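Local coordinates for protein phosphonopyruvate hydrolase (Variovorax sp., PDB 2HJP) that hydrolyses 3-phosphonopyruvate to pyruvate and phosphate, cleaving a phosphorus-carbon bond with the help of a divalent metal ion, at residues Ala34-Ile39 with Val232-His237; Ser42-Ser47 with Val52-Ile57; Phe250-Arg255 with Arg260-Ala265. One frame throughout, in Å; residues are numbered along the deposited sequence. Where two conformers were deposited one is given.

Interaction 1: residues Ala34-Ile39 with Val232-His237; sequences AGFGGI and VIYGNH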
ATOM      1  N   ALA A  34     -10.163 -27.611   2.181  1.00 16.99           N
ATOM      2  CA  ALA A  34     -10.881 -28.551   1.273  1.00 18.52           C
ATOM      3  C   ALA A  34      -9.906 -29.647   0.766  1.00 18.69           C
ATOM      4  O   ALA A  34     -10.344 -30.662   0.283  1.00 19.11           O
ATOM      5  CB  ALA A  34     -11.500 -27.814   0.111  1.00 17.12           C
ATOM      6  N   GLY A  35      -8.593 -29.427   0.907  1.00 17.87           N
ATOM      7  CA  GLY A  35      -7.630 -30.433   0.524  1.00 17.96           C
ATOM      8  C   GLY A  35      -6.885 -30.180  -0.764  1.00 18.41           C
ATOM      9  O   GLY A  35      -6.249 -31.104  -1.255  1.00 17.08           O
ATOM     10  N   PHE A  36      -6.966 -28.970  -1.353  1.00 17.28           N
ATOM     11  CA  PHE A  36      -6.208 -28.771  -2.588  1.00 15.23           C
ATOM     12  C   PHE A  36      -4.731 -28.729  -2.234  1.00 17.17           C
ATOM     13  O   PHE A  36      -4.358 -28.409  -1.106  1.00 17.90           O
ATOM     14  CB  PHE A  36      -6.646 -27.475  -3.312  1.00 18.16           C
ATOM     15  CG  PHE A  36      -7.984 -27.585  -3.934  1.00 16.22           C
ATOM     16  CD1 PHE A  36      -8.136 -28.231  -5.171  1.00 15.64           C
ATOM     17  CD2 PHE A  36      -9.103 -27.106  -3.259  1.00 19.06           C
ATOM     18  CE1 PHE A  36      -9.373 -28.394  -5.743  1.00 18.62           C
ATOM     19  CE2 PHE A  36     -10.395 -27.263  -3.811  1.00 20.31           C
ATOM     20  CZ  PHE A  36     -10.535 -27.913  -5.078  1.00 15.96           C
ATOM     21  N   GLY A  37      -3.895 -29.066  -3.211  1.00 17.24           N
ATOM     22  CA  GLY A  37      -2.453 -29.102  -3.055  1.00 16.41           C
ATOM     23  C   GLY A  37      -1.832 -27.722  -2.903  1.00 16.23           C
ATOM     24  O   GLY A  37      -0.890 -27.543  -2.132  1.00 15.41           O
ATOM     25  N   GLY A  38      -2.339 -26.752  -3.649  1.00 14.97           N
ATOM     26  CA  GLY A  38      -1.777 -25.423  -3.531  1.00 14.57           C
ATOM     27  C   GLY A  38      -2.828 -24.355  -3.893  1.00 15.67           C
ATOM     28  O   GLY A  38      -3.973 -24.697  -4.291  1.00 14.66           O
ATOM     29  N   ILE A  39      -2.455 -23.097  -3.721  1.00 13.62           N
ATOM     30  CA  ILE A  39      -3.297 -21.963  -4.032  1.00 14.25           C
ATOM     31  C   ILE A  39      -2.835 -21.321  -5.358  1.00 13.20           C
ATOM     32  O   ILE A  39      -1.626 -21.243  -5.616  1.00 13.73           O
ATOM     33  CB  ILE A  39      -3.202 -20.883  -2.886  1.00 17.37           C
ATOM     34  CG1 ILE A  39      -3.575 -21.515  -1.527  1.00 16.01           C
ATOM     35  CG2 ILE A  39      -4.080 -19.648  -3.233  1.00 15.03           C
ATOM     36  CD1 ILE A  39      -5.015 -22.055  -1.385  1.00 17.95           C
ATOM     37  N   VAL A 232      -2.814 -29.324 -12.179  1.00 16.10           N
ATOM     38  CA  VAL A 232      -4.018 -28.825 -12.786  1.00 15.87           C
ATOM     39  C   VAL A 232      -4.424 -27.600 -11.955  1.00 17.36           C
ATOM     40  O   VAL A 232      -4.364 -27.616 -10.706  1.00 15.14           O
ATOM     41  CB  VAL A 232      -5.132 -29.831 -12.785  1.00 16.99           C
ATOM     42  CG1 VAL A 232      -5.288 -30.383 -11.451  1.00 15.42           C
ATOM     43  CG2 VAL A 232      -6.441 -29.138 -13.294  1.00 17.49           C
ATOM     44  N   ILE A 233      -4.803 -26.515 -12.623  1.00 16.73           N
ATOM     45  CA  ILE A 233      -5.202 -25.301 -11.863  1.00 15.69           C
ATOM     46  C   ILE A 233      -6.700 -24.997 -12.109  1.00 16.87           C
ATOM     47  O   ILE A 233      -7.133 -24.980 -13.273  1.00 16.54           O
ATOM     48  CB  ILE A 233      -4.384 -24.053 -12.356  1.00 15.96           C
ATOM     49  CG1 ILE A 233      -2.919 -24.166 -11.839  1.00 21.00           C
ATOM     50  CG2 ILE A 233      -5.034 -22.695 -11.857  1.00 14.09           C
ATOM     51  CD1 ILE A 233      -2.583 -23.561 -10.485  1.00 32.49           C
ATOM     52  N   TYR A 234      -7.457 -24.772 -11.024  1.00 15.21           N
ATOM     53  CA  TYR A 234      -8.876 -24.355 -11.126  1.00 14.86           C
ATOM     54  C   TYR A 234      -8.772 -22.847 -11.130  1.00 15.32           C
ATOM     55  O   TYR A 234      -8.544 -22.180 -10.104  1.00 16.66           O
ATOM     56  CB  TYR A 234      -9.628 -24.981  -9.988  1.00 15.04           C
ATOM     57  CG  TYR A 234      -9.656 -26.492 -10.222  1.00 15.11           C
ATOM     58  CD1 TYR A 234     -10.297 -27.019 -11.328  1.00 18.14           C
ATOM     59  CD2 TYR A 234      -9.006 -27.367  -9.348  1.00 16.96           C
ATOM     60  CE1 TYR A 234     -10.299 -28.414 -11.573  1.00 19.04           C
ATOM     61  CE2 TYR A 234      -8.991 -28.774  -9.564  1.00 18.29           C
ATOM     62  CZ  TYR A 234      -9.649 -29.269 -10.696  1.00 20.17           C
ATOM     63  OH  TYR A 234      -9.628 -30.612 -10.937  1.00 20.37           O
ATOM     64  N   GLY A 235      -8.926 -22.316 -12.319  1.00 13.63           N
ATOM     65  CA  GLY A 235      -8.642 -20.912 -12.520  1.00 15.85           C
ATOM     66  C   GLY A 235      -9.446 -19.812 -11.925  1.00 17.40           C
ATOM     67  O   GLY A 235      -8.850 -18.776 -11.552  1.00 16.86           O
ATOM     68  N   ASN A 236     -10.773 -20.009 -11.799  1.00 16.48           N
ATOM     69  CA  ASN A 236     -11.600 -18.893 -11.297  1.00 16.60           C
ATOM     70  C   ASN A 236     -12.919 -19.313 -10.636  1.00 17.56           C
ATOM     71  O   ASN A 236     -13.871 -18.542 -10.589  1.00 17.79           O
ATOM     72  CB  ASN A 236     -11.903 -17.931 -12.503  1.00 15.38           C
ATOM     73  CG  ASN A 236     -12.577 -18.659 -13.720  1.00 15.48           C
ATOM     74  OD1 ASN A 236     -13.196 -19.695 -13.552  1.00 19.46           O
ATOM     75  ND2 ASN A 236     -12.429 -18.083 -14.947  1.00 17.49           N
ATOM     76  N   HIS A 237     -12.940 -20.503 -10.058  1.00 16.85           N
ATOM     77  CA  HIS A 237     -14.134 -21.060  -9.493  1.00 16.65           C
ATOM     78  C   HIS A 237     -14.497 -20.455  -8.124  1.00 16.34           C
ATOM     79  O   HIS A 237     -15.686 -20.458  -7.729  1.00 17.11           O
ATOM     80  CB  HIS A 237     -13.983 -22.583  -9.423  1.00 15.86           C
ATOM     81  CG  HIS A 237     -13.677 -23.204 -10.752  1.00 19.05           C
ATOM     82  ND1 HIS A 237     -12.402 -23.210 -11.290  1.00 19.73           N
ATOM     83  CD2 HIS A 237     -14.512 -23.635 -11.738  1.00 16.07           C
ATOM     84  CE1 HIS A 237     -12.470 -23.600 -12.562  1.00 20.40           C
ATOM     85  NE2 HIS A 237     -13.740 -23.867 -12.854  1.00 19.70           N
TER
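Tyr234 OH is hydrogen-bonded to Glu220 OE1, which holds the far end of the ring that meets Phe36. The two rings touch at their rims. Phe36 CE1 lies 3.8 Å from Tyr234 CD2 and 3.9 Å from Tyr234 CE2. Neither ring sits over the face of the other. Their centroids are 6.0 Å apart and their planes are turned by 66°, so this is an apolar contact and not a stack. No hydrogen bond links the two segments. Both side chains set off toward the other segment, and with CG beside the backbone N (chi1 -72° in Phe36, -68° in Tyr234) the rings meet at their rims. Val232 CG2 sits 4.1 Å above one face of the Tyr234 ring, toward its rim.

The ring pair reaches across strand 17-21, which lies between strands 38-41 and 229-234. Met20 of that strand touches both rings, and Thr18 touches Phe36. Ile253 and Ile259 of a second subunit pack on Phe36 and Tyr234, respectively. Gly35 ends helix 25-34 in a Schellman motif, and the chain then turns through Phe36 into strand 38-41. Gly235, directly after Tyr234, touches the bound phosphonopyruvate. The arrangement belongs to the closure of a TIM barrel, where the first strand joins the second to the eighth.

Interaction 2: residues Ser42-Ser47 with Val52-Ile57; sequences SGFELS and VPDANI. With PPR (phosphonopyruvate), chain G.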
ATOM      1  N   SER A  42      -4.507 -16.126  -8.698  1.00 13.41           N
ATOM      2  CA  SER A  42      -5.109 -15.686  -9.936  1.00 13.38           C
ATOM      3  C   SER A  42      -5.228 -14.160 -10.191  1.00 14.90           C
ATOM      4  O   SER A  42      -5.818 -13.466  -9.397  1.00 14.83           O
ATOM      5  CB  SER A  42      -6.540 -16.277  -9.981  1.00 10.59           C
ATOM      6  OG  SER A  42      -7.191 -15.794 -11.156  1.00 13.21           O
ATOM      7  N   GLY A  43      -4.688 -13.661 -11.299  1.00 15.27           N
ATOM      8  CA  GLY A  43      -4.869 -12.236 -11.621  1.00 16.41           C
ATOM      9  C   GLY A  43      -6.326 -11.969 -12.063  1.00 16.82           C
ATOM     10  O   GLY A  43      -6.874 -10.909 -11.844  1.00 17.47           O
ATOM     11  N   PHE A  44      -6.980 -12.965 -12.667  1.00 17.68           N
ATOM     12  CA  PHE A  44      -8.341 -12.801 -13.123  1.00 15.39           C
ATOM     13  C   PHE A  44      -9.242 -12.648 -11.877  1.00 16.18           C
ATOM     14  O   PHE A  44     -10.111 -11.730 -11.787  1.00 16.88           O
ATOM     15  CB  PHE A  44      -8.778 -14.063 -13.926  1.00 15.14           C
ATOM     16  CG  PHE A  44     -10.234 -14.007 -14.355  1.00 16.41           C
ATOM     17  CD1 PHE A  44     -10.603 -13.269 -15.470  1.00 17.42           C
ATOM     18  CD2 PHE A  44     -11.219 -14.612 -13.584  1.00 15.42           C
ATOM     19  CE1 PHE A  44     -11.980 -13.134 -15.814  1.00 17.15           C
ATOM     20  CE2 PHE A  44     -12.553 -14.490 -13.911  1.00 17.28           C
ATOM     21  CZ  PHE A  44     -12.931 -13.731 -15.053  1.00 16.50           C
ATOM     22  N   GLU A  45      -9.053 -13.555 -10.922  1.00 14.91           N
ATOM     23  CA  GLU A  45      -9.845 -13.475  -9.683  1.00 14.57           C
ATOM     24  C   GLU A  45      -9.612 -12.192  -8.899  1.00 15.00           C
ATOM     25  O   GLU A  45     -10.574 -11.578  -8.452  1.00 12.89           O
ATOM     26  CB  GLU A  45      -9.574 -14.629  -8.751  1.00 15.23           C
ATOM     27  CG  GLU A  45     -10.247 -15.938  -9.235  1.00 17.98           C
ATOM     28  CD  GLU A  45     -10.985 -16.649  -8.121  1.00 17.03           C
ATOM     29  OE1 GLU A  45     -10.810 -16.215  -6.947  1.00 16.20           O
ATOM     30  OE2 GLU A  45     -11.712 -17.625  -8.409  1.00 14.52           O
ATOM     31  N   LEU A  46      -8.354 -11.767  -8.724  1.00 14.30           N
ATOM     32  CA  LEU A  46      -8.162 -10.560  -7.942  1.00 13.11           C
ATOM     33  C   LEU A  46      -8.718  -9.340  -8.725  1.00 12.90           C
ATOM     34  O   LEU A  46      -9.387  -8.488  -8.141  1.00 13.69           O
ATOM     35  CB  LEU A  46      -6.675 -10.369  -7.632  1.00 12.93           C
ATOM     36  CG  LEU A  46      -6.371  -9.221  -6.723  1.00 14.39           C
ATOM     37  CD1 LEU A  46      -7.065  -9.398  -5.402  1.00 15.25           C
ATOM     38  CD2 LEU A  46      -4.881  -9.137  -6.547  1.00 15.75           C
ATOM     39  N   SER A  47      -8.471  -9.239 -10.029  1.00 12.55           N
ATOM     40  CA  SER A  47      -9.027  -8.088 -10.748  1.00 13.42           C
ATOM     41  C   SER A  47     -10.569  -8.175 -10.731  1.00 13.28           C
ATOM     42  O   SER A  47     -11.248  -7.175 -10.624  1.00 14.33           O
ATOM     43  CB  SER A  47      -8.475  -8.008 -12.214  1.00 14.86           C
ATOM     44  OG  SER A  47      -8.872  -9.208 -12.848  1.00 17.87           O
ATOM     45  N   VAL A  52     -12.571  -4.747 -12.078  1.00 18.07           N
ATOM     46  CA  VAL A  52     -11.804  -4.158 -13.194  1.00 17.88           C
ATOM     47  C   VAL A  52     -11.404  -5.324 -14.113  1.00 17.22           C
ATOM     48  O   VAL A  52     -11.313  -6.485 -13.654  1.00 15.58           O
ATOM     49  CB  VAL A  52     -10.554  -3.332 -12.743  1.00 18.99           C
ATOM     50  CG1 VAL A  52     -11.012  -2.143 -11.928  1.00 18.61           C
ATOM     51  CG2 VAL A  52      -9.492  -4.229 -12.050  1.00 20.24           C
ATOM     52  N   PRO A  53     -11.222  -5.052 -15.435  1.00 16.58           N
ATOM     53  CA  PRO A  53     -10.857  -6.135 -16.342  1.00 16.73           C
ATOM     54  C   PRO A  53      -9.491  -6.719 -16.057  1.00 18.41           C
ATOM     55  O   PRO A  53      -8.640  -6.044 -15.480  1.00 18.58           O
ATOM     56  CB  PRO A  53     -10.899  -5.488 -17.752  1.00 16.53           C
ATOM     57  CG  PRO A  53     -11.852  -4.302 -17.581  1.00 16.28           C
ATOM     58  CD  PRO A  53     -11.492  -3.803 -16.171  1.00 17.63           C
ATOM     59  N   ASP A  54      -9.322  -7.987 -16.448  1.00 19.49           N
ATOM     60  CA  ASP A  54      -8.052  -8.711 -16.312  1.00 21.16           C
ATOM     61  C   ASP A  54      -7.222  -8.313 -17.582  1.00 23.69           C
ATOM     62  O   ASP A  54      -7.051  -9.129 -18.471  1.00 25.45           O
ATOM     63  CB  ASP A  54      -8.349 -10.227 -16.278  1.00 19.90           C
ATOM     64  CG  ASP A  54      -7.086 -11.085 -16.097  1.00 21.60           C
ATOM     65  OD1 ASP A  54      -7.102 -12.283 -16.511  1.00 22.22           O
ATOM     66  OD2 ASP A  54      -6.092 -10.555 -15.547  1.00 20.45           O
ATOM     67  N   ALA A  55      -6.763  -7.063 -17.658  1.00 24.96           N
ATOM     68  CA  ALA A  55      -6.035  -6.567 -18.815  1.00 28.40           C
ATOM     69  C   ALA A  55      -4.934  -5.662 -18.296  1.00 29.70           C
ATOM     70  O   ALA A  55      -4.772  -4.526 -18.761  1.00 29.90           O
ATOM     71  CB  ALA A  55      -6.992  -5.761 -19.728  1.00 29.11           C
ATOM     72  N   ASN A  56      -4.210  -6.148 -17.294  1.00 29.65           N
ATOM     73  CA  ASN A  56      -3.113  -5.393 -16.680  1.00 31.19           C
ATOM     74  C   ASN A  56      -3.567  -4.019 -16.170  1.00 30.55           C
ATOM     75  O   ASN A  56      -2.828  -3.023 -16.202  1.00 29.34           O
ATOM     76  CB  ASN A  56      -1.943  -5.220 -17.654  1.00 35.22           C
ATOM     77  CG  ASN A  56      -1.660  -6.489 -18.497  1.00 38.14           C
ATOM     78  OD1 ASN A  56      -2.098  -6.620 -19.671  1.00 43.28           O
ATOM     79  ND2 ASN A  56      -0.935  -7.414 -17.915  1.00 40.77           N
ATOM     80  N   ILE A  57      -4.781  -3.957 -15.673  1.00 27.69           N
ATOM     81  CA  ILE A  57      -5.235  -2.684 -15.155  1.00 26.51           C
ATOM     82  C   ILE A  57      -4.967  -2.620 -13.693  1.00 25.20           C
ATOM     83  O   ILE A  57      -4.575  -1.611 -13.177  1.00 22.50           O
ATOM     84  CB  ILE A  57      -6.733  -2.500 -15.436  1.00 27.28           C
ATOM     85  CG1 ILE A  57      -6.894  -2.229 -16.931  1.00 29.32           C
ATOM     86  CG2 ILE A  57      -7.291  -1.343 -14.547  1.00 27.31           C
ATOM     87  CD1 ILE A  57      -8.330  -2.279 -17.436  1.00 31.57           C
TER
HETATM   88  C1  PPR G 291      -5.881 -16.298 -14.169  1.00 20.18           C
HETATM   89  O1  PPR G 291      -6.582 -17.074 -13.397  1.00 17.46           O
HETATM   90  O2' PPR G 291      -5.667 -15.134 -13.960  1.00 17.68           O
HETATM   91  C2  PPR G 291      -5.318 -16.983 -15.378  1.00 21.75           C
HETATM   92  C3  PPR G 291      -5.859 -18.009 -16.097  1.00 23.63           C
HETATM   93  O2  PPR G 291      -4.146 -16.474 -15.761  1.00 18.90           O
HETATM   94  P   PPR G 291      -7.038 -17.285 -17.337  1.00 26.69           P
HETATM   95  O1P PPR G 291      -6.132 -16.424 -18.260  1.00 25.43           O
HETATM   96  O2P PPR G 291      -8.072 -16.464 -16.520  1.00 26.79           O
HETATM   97  O3P PPR G 291      -7.564 -18.434 -18.060  1.00 26.75           O
HETATM   98  O   HOH W   1      -5.381  -8.532 -13.698  1.00 29.27           O
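Asp54 CB packs 3.6 Å from Ser47 OG and also approaches Phe44 CD1. The next atom, CG, is anti to the backbone N (chi1 -178°), which carries the carboxylate back over the start of helix 43-49. There CG lies near Phe44 CA. Asp54 OD1 is 3.6 Å from Phe44 CB and sits at the edge of the Phe44 ring, near the ring plane. The ring and carboxylate planes are 74° apart. OD2 lies beside the Gly43 carbonyl. A water lies 2.8 Å from Asp54 OD2, within hydrogen-bonding distance, and Gly43 O is a weak, longer partner of the same water. No direct hydrogen bond ties the Asp54 carboxylate to segment 42-47. Asp54 is the centre of an inverse gamma turn.

The base of the loop is tied more firmly. Val52 N donates to Ser47 O at 3.1 Å. Val52 CG2 rests against Ser47 CB.

The helix start is built around the substrate. Ser42 is the N-cap: its OG accepts from Glu45 N at 2.9 Å and donates to phosphonopyruvate O1 at 2.7 Å. Phe44 N donates to phosphonopyruvate O2' at 2.8 Å. Two groups of one helix start thus grip the two carboxylate oxygens. Trp40, Arg155, His186 and Arg188 add further hydrogen bonds to the ligand. Gly43 N is hydrogen-bonded to Asp81 OD2; Asp81 is a magnesium ligand. Asp54 is inferred to be the nucleophile. Asp54 OD1 is 5.1 Å from phosphonopyruvate P, near the phosphonyl group without touching it. This is the substrate pocket of the PEP mutase/isocitrate lyase superfamily.

Interaction 3: residues Phe250-Arg255 with Arg260-Ala265; sequences FARIRR and REVDAA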
ATOM      1  N   PHE A 250     -28.269 -11.360  -1.721  1.00 15.16           N
ATOM      2  CA  PHE A 250     -28.659  -9.959  -1.802  1.00 17.98           C
ATOM      3  C   PHE A 250     -30.060  -9.845  -2.384  1.00 18.29           C
ATOM      4  O   PHE A 250     -30.890  -9.042  -1.897  1.00 17.96           O
ATOM      5  CB  PHE A 250     -27.697  -9.142  -2.680  1.00 15.92           C
ATOM      6  CG  PHE A 250     -26.316  -8.860  -2.047  1.00 15.46           C
ATOM      7  CD1 PHE A 250     -26.013  -9.258  -0.750  1.00 14.75           C
ATOM      8  CD2 PHE A 250     -25.338  -8.128  -2.775  1.00 14.87           C
ATOM      9  CE1 PHE A 250     -24.747  -8.959  -0.135  1.00 14.93           C
ATOM     10  CE2 PHE A 250     -24.028  -7.806  -2.165  1.00 15.16           C
ATOM     11  CZ  PHE A 250     -23.748  -8.232  -0.852  1.00 14.35           C
ATOM     12  N   ALA A 251     -30.338 -10.655  -3.401  1.00 20.07           N
ATOM     13  CA  ALA A 251     -31.656 -10.591  -4.070  1.00 19.15           C
ATOM     14  C   ALA A 251     -32.716 -11.090  -3.084  1.00 18.54           C
ATOM     15  O   ALA A 251     -33.802 -10.525  -3.018  1.00 20.31           O
ATOM     16  CB  ALA A 251     -31.650 -11.444  -5.332  1.00 18.38           C
ATOM     17  N   ARG A 252     -32.433 -12.142  -2.314  1.00 21.00           N
ATOM     18  CA  ARG A 252     -33.398 -12.612  -1.335  1.00 20.34           C
ATOM     19  C   ARG A 252     -33.666 -11.582  -0.239  1.00 21.11           C
ATOM     20  O   ARG A 252     -34.840 -11.366   0.151  1.00 21.08           O
ATOM     21  CB  ARG A 252     -32.956 -13.916  -0.658  1.00 23.64           C
ATOM     22  CG  ARG A 252     -32.965 -15.103  -1.620  1.00 29.11           C
ATOM     23  CD  ARG A 252     -32.433 -16.429  -1.048  1.00 32.67           C
ATOM     24  NE  ARG A 252     -33.235 -16.917   0.090  1.00 38.26           N
ATOM     25  CZ  ARG A 252     -32.804 -17.802   1.011  1.00 40.70           C
ATOM     26  NH1 ARG A 252     -31.546 -18.306   0.960  1.00 40.24           N
ATOM     27  NH2 ARG A 252     -33.644 -18.208   1.964  1.00 38.82           N
ATOM     28  N   ILE A 253     -32.605 -10.943   0.274  1.00 18.86           N
ATOM     29  CA  ILE A 253     -32.769  -9.966   1.350  1.00 18.26           C
ATOM     30  C   ILE A 253     -33.653  -8.819   0.868  1.00 19.04           C
ATOM     31  O   ILE A 253     -34.505  -8.352   1.587  1.00 17.30           O
ATOM     32  CB  ILE A 253     -31.360  -9.451   1.852  1.00 17.70           C
ATOM     33  CG1 ILE A 253     -30.659 -10.550   2.686  1.00 22.21           C
ATOM     34  CG2 ILE A 253     -31.500  -8.210   2.761  1.00 16.53           C
ATOM     35  CD1 ILE A 253     -30.614 -11.966   2.145  1.00 33.35           C
ATOM     36  N   ARG A 254     -33.472  -8.405  -0.379  1.00 19.95           N
ATOM     37  CA  ARG A 254     -34.264  -7.301  -0.917  1.00 22.91           C
ATOM     38  C   ARG A 254     -35.735  -7.703  -1.195  1.00 25.25           C
ATOM     39  O   ARG A 254     -36.644  -6.896  -0.992  1.00 24.09           O
ATOM     40  CB  ARG A 254     -33.530  -6.707  -2.135  1.00 23.34           C
ATOM     41  CG  ARG A 254     -32.719  -5.426  -1.608  0.50 25.54           C
ATOM     42  CD  ARG A 254     -33.666  -4.321  -1.218  0.50 27.27           C
ATOM     43  NE  ARG A 254     -33.459  -3.173  -2.120  0.50 29.95           N
ATOM     44  CZ  ARG A 254     -34.399  -2.540  -2.834  0.50 29.08           C
ATOM     45  NH1 ARG A 254     -34.526  -2.711  -4.153  0.50 28.17           N
ATOM     46  NH2 ARG A 254     -35.224  -1.703  -2.208  0.50 30.35           N
ATOM     47  N   ARG A 255     -35.948  -8.948  -1.605  1.00 23.94           N
ATOM     48  CA  ARG A 255     -37.275  -9.494  -1.877  1.00 26.38           C
ATOM     49  C   ARG A 255     -37.990  -9.721  -0.524  1.00 25.38           C
ATOM     50  O   ARG A 255     -39.170  -9.379  -0.360  1.00 26.42           O
ATOM     51  CB  ARG A 255     -37.061 -10.826  -2.624  1.00 27.24           C
ATOM     52  CG  ARG A 255     -38.149 -11.355  -3.479  1.00 33.82           C
ATOM     53  CD  ARG A 255     -37.525 -12.255  -4.595  1.00 32.55           C
ATOM     54  NE  ARG A 255     -36.682 -13.305  -4.029  1.00 34.09           N
ATOM     55  CZ  ARG A 255     -35.549 -13.739  -4.582  1.00 33.75           C
ATOM     56  NH1 ARG A 255     -35.097 -13.203  -5.715  1.00 33.70           N
ATOM     57  NH2 ARG A 255     -34.891 -14.768  -4.037  1.00 35.61           N
ATOM     58  N   ARG A 260     -34.541 -12.174   8.021  1.00 28.53           N
ATOM     59  CA  ARG A 260     -35.230 -13.173   8.863  1.00 29.24           C
ATOM     60  C   ARG A 260     -35.233 -14.593   8.294  1.00 29.88           C
ATOM     61  O   ARG A 260     -35.156 -15.527   9.071  1.00 32.13           O
ATOM     62  CB  ARG A 260     -36.688 -12.736   9.172  1.00 30.36           C
ATOM     63  CG  ARG A 260     -37.552 -13.767   9.938  1.00 31.20           C
ATOM     64  CD  ARG A 260     -39.030 -13.263  10.120  1.00 33.45           C
ATOM     65  N   GLU A 261     -35.312 -14.727   6.967  1.00 30.00           N
ATOM     66  CA  GLU A 261     -35.366 -15.994   6.208  1.00 30.79           C
ATOM     67  C   GLU A 261     -33.996 -16.499   5.808  1.00 29.53           C
ATOM     68  O   GLU A 261     -33.693 -17.670   5.905  1.00 29.85           O
ATOM     69  CB  GLU A 261     -36.056 -15.809   4.865  1.00 33.01           C
ATOM     70  CG  GLU A 261     -37.470 -16.183   4.754  1.00 38.07           C
ATOM     71  CD  GLU A 261     -38.249 -15.517   5.846  1.00 41.17           C
ATOM     72  OE1 GLU A 261     -38.322 -16.108   6.958  1.00 40.78           O
ATOM     73  OE2 GLU A 261     -38.757 -14.397   5.583  1.00 45.07           O
ATOM     74  N   VAL A 262     -33.172 -15.585   5.338  1.00 26.11           N
ATOM     75  CA  VAL A 262     -31.887 -15.961   4.861  1.00 24.45           C
ATOM     76  C   VAL A 262     -30.903 -16.288   5.955  1.00 23.67           C
ATOM     77  O   VAL A 262     -29.958 -17.020   5.738  1.00 25.15           O
ATOM     78  CB  VAL A 262     -31.392 -14.827   3.920  1.00 25.24           C
ATOM     79  CG1 VAL A 262     -30.513 -13.914   4.673  0.50 23.85           C
ATOM     80  CG2 VAL A 262     -30.804 -15.386   2.689  0.50 26.18           C
ATOM     81  N   ASP A 263     -31.113 -15.780   7.152  1.00 23.01           N
ATOM     82  CA  ASP A 263     -30.154 -16.016   8.192  1.00 24.25           C
ATOM     83  C   ASP A 263     -29.868 -17.481   8.471  1.00 25.41           C
ATOM     84  O   ASP A 263     -28.702 -17.851   8.529  1.00 25.93           O
ATOM     85  CB  ASP A 263     -30.578 -15.332   9.498  1.00 23.57           C
ATOM     86  CG  ASP A 263     -29.566 -15.535  10.592  1.00 26.70           C
ATOM     87  OD1 ASP A 263     -29.782 -16.428  11.428  1.00 25.28           O
ATOM     88  OD2 ASP A 263     -28.522 -14.816  10.609  1.00 26.11           O
ATOM     89  N   ALA A 264     -30.919 -18.308   8.598  1.00 23.88           N
ATOM     90  CA  ALA A 264     -30.736 -19.739   8.962  1.00 27.26           C
ATOM     91  C   ALA A 264     -29.797 -20.547   8.085  1.00 27.13           C
ATOM     92  O   ALA A 264     -28.986 -21.328   8.573  1.00 31.78           O
ATOM     93  CB  ALA A 264     -32.096 -20.437   9.023  1.00 25.49           C
ATOM     94  N   ALA A 265     -29.882 -20.315   6.795  1.00 27.61           N
ATOM     95  CA  ALA A 265     -29.106 -21.007   5.791  1.00 26.79           C
ATOM     96  C   ALA A 265     -27.604 -20.597   5.820  1.00 25.94           C
ATOM     97  O   ALA A 265     -26.683 -21.424   5.609  1.00 26.84           O
ATOM     98  CB  ALA A 265     -29.723 -20.692   4.377  1.00 27.16           C
TER
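The Arg252 guanidinium lies against Val262, with Val262 CG2 3.4 Å above one face and toward its rim. Glu261 O approaches the same group obliquely, 4.0 Å from Arg252 NH2, and makes no hydrogen bond.

Helix 237-256 follows the eighth strand of the TIM barrel. The chain turns back at the end of this helix, and 260-265 runs beside it with helical backbone angles but without the regular bonds. The two parts come closest at Ile253 and Val262, where Ile253 CA and Val262 CA are 7.0 Å apart. No hydrogen bond crosses between them.

Arg252 reaches over Val262 by a bend in its chain at chi3 (62°), which brings the charged group to lie on the methyl. Ile253 also meets the Val262 side chain. The modelled approach of Ile253 CD1 to Val262 CG1 is too short to be trusted. Val262 also has two deposited conformers, so the exact placing of its methyls is doubtful. Replacing Arg252 by alanine would probably leave Val262 CG2 without the flat group that lies on it and open that side of the turn.

Val262 also packs on Val249 of the same helix. Ile253 packs on Phe36 of a second subunit as well, consistent with the exchange of the last barrel helix between partners in this superfamily. Just past Val262, Asp263 OD2 forms a salt bridge with Arg240 NH2 of that second subunit.

Interactions 1 and 2 belong to the barrel and its active site, and their centres are 18 Å apart. They touch where Asn236 CB meets Phe44 CD2 at 3.6 Å. Strand 38-41 runs into helix 43-49. Segments 42-47 and 52-57 both lie between 34-39 and 232-237 in the sequence. Interaction 3 comes last. Its centre is about 30 Å from the centre of each of the others, on the far end of helix 237-256, which follows strand 229-234. It touches neither in its own chain. Across the subunit boundary it meets interaction 1: Ile253 packs on Phe36 of a second subunit. The outlying end of helix 237-256 and the turn after it therefore help to join subunits.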